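Local coordinates for protein cytosolic phospholipase A2 delta (Homo sapiens, PDB 5IZ5) that hydrolyses glycerophospholipids at the sn-2 position in a calcium-dependent manner, preferring linoleic acid there, and releases a lysophospholipid and a free fatty acid, at residues B[482-487]-B[659-664]; B[531-536]-B[652-657]. The protein carries 3 engineered substitutions. All coordinates share one frame; numbering follows the deposited sequence.

Both contacts lie in the phospholipase catalytic domain, and both end on the long loop between strands 649-650 and 672-676. From the N terminus, the chain first runs through strand 482-487 and then through the junction of helices 524-531 and 534-543. It returns at 652-657, closing interaction 2 after 115 intervening residues, and with just one residue between, 659-664 closes interaction 1 against the strand. Interaction 2 is therefore nested inside the loop of interaction 1. The two touch where Trp484 CZ3 meets Ala652 CB at 3.9 Å and where Phe487 packs on Trp531. Together they tie the loop following Asp651 to strand 482-487 of the mixed sheet and to that helix junction.

Interaction 1: residues B[482-487]-B[659-664]; sequences KEWVEF and SSPSMF
Pro661 lays its CG over the indole of Trp484, joining strand 482-487 of the mixed sheet in the patatin-like catalytic domain to the loop that leads into strand 672-676. This is a CH-pi contact: CG stands 3.5 Å from the centroid of the six-membered ring of Trp484 and only 11° off its normal. With CG of Trp484 anti to its carbonyl carbon (chi1 -66°), the indole projects from the strand and offers that face to the pyrrolidine ring; CE2 of Trp484 is the nearest ring atom, 3.5 Å from Pro661 CG. The indole NE1 is hydrogen-bonded to the hydroxyl of Tyr693, a bond that would restrain the turn of the ring. Two residues along the strand, Glu486 reaches across as an extended chain, CG opposite the backbone N at chi1 165°. The backbone of 660-663 turns, Met663 N hydrogen-bonded to Ser660 O, and brings Ser662 next to Pro661 to meet this carboxylate. Arg668 forms a salt bridge with the same OE1, while Arg665 pairs with OE2, so the buried charge is probably well compensated. Ser662 OG donates to Glu486 OE1 at 2.7 Å, and OE1 receives it on its anti lone pair, turned away from OE2.

Interaction 2: residues B[531-536]-B[652-657]; sequences WSNIFS and AAYFIN
Tyr654 donates its OH to the backbone O of Asn533 at 2.9 Å, while CD1 of Ile534 sits over the centre of the phenol face. The methyl lies 3.8 Å from the Tyr654 ring centroid, 8° off the normal, a CH-pi contact. It gets there because CG1 of Ile534 is swung opposite the backbone N (chi1 -168°) and chi2 then bends the chain back over the ring. The carbonyl of Asn533 lies at the ring edge, but the hydroxyl reaches it from above the carbonyl plane, 38° out, while Ser536 N bonds from the opposite face. Asn533 occupies the N-cap position of helix 534-543, without a capping bond from its side chain, and Tyr654 closes the 3-10 turn 652-654 just beyond Asp651, by similarity the proton acceptor, as in the Ser-Asp dyad of the patatin-like phospholipases. The amide of Asn533 stands nearly perpendicular to the phenol, with OD1 3.3 Å from Tyr654 CE1. A water 2.7 Å from Trp531 O accepts from Ala652 N at 3.0 Å, linking the backbones. The Asn533 amide is held by Asp651 N at OD1 and Leu649 O at ND2, and Asp651 OD1 accepts from Ala653 N. His603 meets the Tyr654 ring edge-to-face.

Interaction 1: residues B[482-487]-B[659-664]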
# COMPACT_ATOMS: atom_id res chain seq x y z
N LYS B 482 -9.61 0.59 3.98
CA LYS B 482 -8.50 -0.28 3.59
C LYS B 482 -8.39 -0.37 2.08
O LYS B 482 -9.37 -0.61 1.40
CB LYS B 482 -8.69 -1.67 4.20
CG LYS B 482 -10.03 -2.31 3.89
CD LYS B 482 -10.15 -3.64 4.62
CE LYS B 482 -11.05 -4.62 3.89
NZ LYS B 482 -10.55 -6.02 4.07
N GLU B 483 -7.17 -0.18 1.59
CA GLU B 483 -6.85 -0.14 0.16
C GLU B 483 -5.76 -1.15 -0.16
O GLU B 483 -4.72 -1.19 0.51
CB GLU B 483 -6.37 1.27 -0.22
CG GLU B 483 -7.37 2.35 0.14
CD GLU B 483 -6.83 3.75 -0.05
OE1 GLU B 483 -7.55 4.57 -0.64
OE2 GLU B 483 -5.70 4.03 0.41
N TRP B 484 -5.99 -1.96 -1.18
CA TRP B 484 -5.02 -2.98 -1.56
C TRP B 484 -3.85 -2.35 -2.29
O TRP B 484 -4.04 -1.59 -3.25
CB TRP B 484 -5.68 -4.07 -2.42
CG TRP B 484 -6.70 -4.87 -1.65
CD1 TRP B 484 -8.05 -4.67 -1.64
CD2 TRP B 484 -6.44 -5.97 -0.77
NE1 TRP B 484 -8.65 -5.59 -0.80
CE2 TRP B 484 -7.69 -6.39 -0.26
CE3 TRP B 484 -5.29 -6.63 -0.36
CZ2 TRP B 484 -7.80 -7.46 0.65
CZ3 TRP B 484 -5.40 -7.70 0.53
CH2 TRP B 484 -6.65 -8.11 1.02
N VAL B 485 -2.64 -2.64 -1.81
CA VAL B 485 -1.41 -2.24 -2.46
C VAL B 485 -0.68 -3.51 -2.91
O VAL B 485 -0.24 -4.34 -2.11
CB VAL B 485 -0.50 -1.40 -1.54
CG1 VAL B 485 0.79 -1.06 -2.26
CG2 VAL B 485 -1.21 -0.13 -1.11
N GLU B 486 -0.53 -3.63 -4.22
CA GLU B 486 0.09 -4.79 -4.84
C GLU B 486 1.56 -4.53 -5.14
O GLU B 486 1.91 -3.45 -5.61
CB GLU B 486 -0.68 -5.08 -6.13
CG GLU B 486 0.00 -6.01 -7.10
CD GLU B 486 -0.85 -6.19 -8.34
OE1 GLU B 486 -1.83 -6.96 -8.27
OE2 GLU B 486 -0.53 -5.55 -9.38
N PHE B 487 2.41 -5.53 -4.86
CA PHE B 487 3.84 -5.47 -5.18
C PHE B 487 4.21 -6.55 -6.20
O PHE B 487 3.84 -7.72 -6.03
CB PHE B 487 4.70 -5.72 -3.94
CG PHE B 487 4.58 -4.66 -2.87
CD1 PHE B 487 5.67 -3.86 -2.56
CD2 PHE B 487 3.39 -4.48 -2.17
CE1 PHE B 487 5.57 -2.89 -1.57
CE2 PHE B 487 3.28 -3.51 -1.18
CZ PHE B 487 4.37 -2.71 -0.88
N SER B 659 -4.89 -13.70 -0.84
CA SER B 659 -4.08 -12.94 -1.80
C SER B 659 -4.83 -12.74 -3.12
O SER B 659 -4.23 -12.36 -4.12
CB SER B 659 -2.73 -13.64 -2.02
OG SER B 659 -2.88 -14.90 -2.61
N SER B 660 -6.15 -12.93 -3.09
CA SER B 660 -6.98 -12.95 -4.29
C SER B 660 -7.14 -11.63 -5.07
O SER B 660 -7.31 -11.66 -6.29
CB SER B 660 -8.37 -13.49 -3.95
OG SER B 660 -9.03 -12.67 -3.00
N PRO B 661 -7.08 -10.48 -4.38
CA PRO B 661 -7.26 -9.22 -5.13
C PRO B 661 -6.34 -9.05 -6.35
O PRO B 661 -6.76 -8.48 -7.37
CB PRO B 661 -6.97 -8.15 -4.08
CG PRO B 661 -7.32 -8.80 -2.80
CD PRO B 661 -6.90 -10.24 -2.94
N SER B 662 -5.12 -9.54 -6.25
CA SER B 662 -4.18 -9.50 -7.38
C SER B 662 -4.63 -10.36 -8.56
O SER B 662 -4.27 -10.08 -9.71
CB SER B 662 -2.78 -9.92 -6.91
OG SER B 662 -2.10 -8.81 -6.32
N MET B 663 -5.40 -11.42 -8.27
CA MET B 663 -5.98 -12.26 -9.32
C MET B 663 -7.11 -11.57 -10.09
O MET B 663 -7.54 -12.08 -11.12
CB MET B 663 -6.46 -13.60 -8.75
CG MET B 663 -5.36 -14.48 -8.15
SD MET B 663 -4.04 -14.82 -9.34
CE MET B 663 -2.90 -15.81 -8.38
N PHE B 664 -7.58 -10.41 -9.61
CA PHE B 664 -8.68 -9.68 -10.28
C PHE B 664 -8.34 -8.27 -10.75
O PHE B 664 -9.24 -7.50 -11.09
CB PHE B 664 -9.90 -9.64 -9.36
CG PHE B 664 -10.45 -10.99 -9.08
CD1 PHE B 664 -11.29 -11.61 -9.99
CD2 PHE B 664 -10.09 -11.68 -7.93
CE1 PHE B 664 -11.78 -12.87 -9.75
CE2 PHE B 664 -10.58 -12.94 -7.68
CZ PHE B 664 -11.43 -13.54 -8.59

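Interaction 2: residues B[531-536]-B[652-657]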
# COMPACT_ATOMS: atom_id res chain seq x y z
N TRP B 531 4.85 -7.16 4.66
CA TRP B 531 3.92 -8.20 4.21
C TRP B 531 3.47 -9.11 5.35
O TRP B 531 2.34 -9.59 5.35
CB TRP B 531 4.56 -9.04 3.10
CG TRP B 531 4.89 -8.24 1.87
CD1 TRP B 531 4.22 -7.15 1.39
CD2 TRP B 531 5.95 -8.49 0.95
NE1 TRP B 531 4.80 -6.70 0.24
CE2 TRP B 531 5.87 -7.50 -0.06
CE3 TRP B 531 6.98 -9.45 0.88
CZ2 TRP B 531 6.77 -7.45 -1.12
CZ3 TRP B 531 7.87 -9.38 -0.17
CH2 TRP B 531 7.76 -8.40 -1.16
N SER B 532 4.36 -9.35 6.31
CA SER B 532 4.08 -10.21 7.44
C SER B 532 4.08 -9.45 8.77
O SER B 532 4.41 -10.03 9.81
CB SER B 532 5.09 -11.36 7.48
OG SER B 532 6.42 -10.90 7.70
N ASN B 533 3.72 -8.16 8.75
CA ASN B 533 3.76 -7.35 9.99
C ASN B 533 2.67 -7.63 11.04
O ASN B 533 2.60 -6.95 12.06
CB ASN B 533 3.93 -5.83 9.73
CG ASN B 533 2.69 -5.15 9.15
OD1 ASN B 533 1.60 -5.70 9.11
ND2 ASN B 533 2.88 -3.91 8.70
N ILE B 534 1.85 -8.65 10.81
CA ILE B 534 1.05 -9.22 11.89
C ILE B 534 1.99 -9.57 13.06
O ILE B 534 1.62 -9.46 14.23
CB ILE B 534 0.23 -10.46 11.45
CG1 ILE B 534 -0.79 -10.85 12.52
CG2 ILE B 534 1.15 -11.65 11.16
CD1 ILE B 534 -2.00 -9.94 12.55
N PHE B 535 3.22 -9.94 12.73
CA PHE B 535 4.21 -10.27 13.76
C PHE B 535 4.68 -9.07 14.58
O PHE B 535 5.13 -9.26 15.71
CB PHE B 535 5.42 -10.99 13.17
CG PHE B 535 5.15 -12.42 12.79
CD1 PHE B 535 5.51 -13.48 13.62
CD2 PHE B 535 4.54 -12.71 11.59
CE1 PHE B 535 5.24 -14.79 13.25
CE2 PHE B 535 4.26 -14.00 11.22
CZ PHE B 535 4.62 -15.05 12.04
N SER B 536 4.59 -7.86 14.03
CA SER B 536 4.82 -6.64 14.79
C SER B 536 3.81 -6.51 15.91
O SER B 536 4.14 -6.10 17.01
CB SER B 536 4.75 -5.39 13.90
OG SER B 536 5.70 -5.45 12.87
N ALA B 652 -2.13 -8.24 5.21
CA ALA B 652 -3.53 -8.59 4.87
C ALA B 652 -4.22 -9.41 5.95
O ALA B 652 -5.44 -9.34 6.12
CB ALA B 652 -3.59 -9.34 3.54
N ALA B 653 -3.43 -10.20 6.69
CA ALA B 653 -3.94 -11.00 7.79
C ALA B 653 -4.64 -10.20 8.91
O ALA B 653 -5.34 -10.78 9.73
CB ALA B 653 -2.82 -11.85 8.37
N TYR B 654 -4.45 -8.88 8.96
CA TYR B 654 -5.22 -8.02 9.89
C TYR B 654 -6.70 -7.91 9.52
O TYR B 654 -7.53 -7.57 10.37
CB TYR B 654 -4.66 -6.60 9.94
CG TYR B 654 -3.41 -6.42 10.76
CD1 TYR B 654 -2.16 -6.69 10.23
CD2 TYR B 654 -3.47 -5.98 12.08
CE1 TYR B 654 -1.01 -6.52 10.97
CE2 TYR B 654 -2.32 -5.81 12.84
CZ TYR B 654 -1.09 -6.08 12.28
OH TYR B 654 0.08 -5.92 13.00
N PHE B 655 -7.02 -8.16 8.25
CA PHE B 655 -8.38 -8.02 7.75
C PHE B 655 -8.92 -9.30 7.12
O PHE B 655 -9.88 -9.87 7.62
CB PHE B 655 -8.48 -6.85 6.77
CG PHE B 655 -8.30 -5.51 7.42
CD1 PHE B 655 -7.03 -5.07 7.76
CD2 PHE B 655 -9.39 -4.70 7.71
CE1 PHE B 655 -6.85 -3.84 8.37
CE2 PHE B 655 -9.22 -3.47 8.32
CZ PHE B 655 -7.94 -3.03 8.65
N ILE B 656 -8.33 -9.74 6.00
CA ILE B 656 -8.80 -10.93 5.28
C ILE B 656 -7.66 -11.78 4.75
O ILE B 656 -6.79 -11.29 4.02
CB ILE B 656 -9.66 -10.58 4.05
CG1 ILE B 656 -10.85 -9.70 4.45
CG2 ILE B 656 -10.15 -11.86 3.39
CD1 ILE B 656 -11.71 -9.23 3.29
N ASN B 657 -7.72 -13.08 5.04
CA ASN B 657 -6.61 -13.99 4.81
C ASN B 657 -6.56 -14.55 3.39
O ASN B 657 -6.55 -15.77 3.19
CB ASN B 657 -6.67 -15.13 5.83
CG ASN B 657 -5.40 -15.97 5.86
OD1 ASN B 657 -4.31 -15.51 5.53
ND2 ASN B 657 -5.55 -17.23 6.26
O HOH W 1 0.26 -9.29 3.64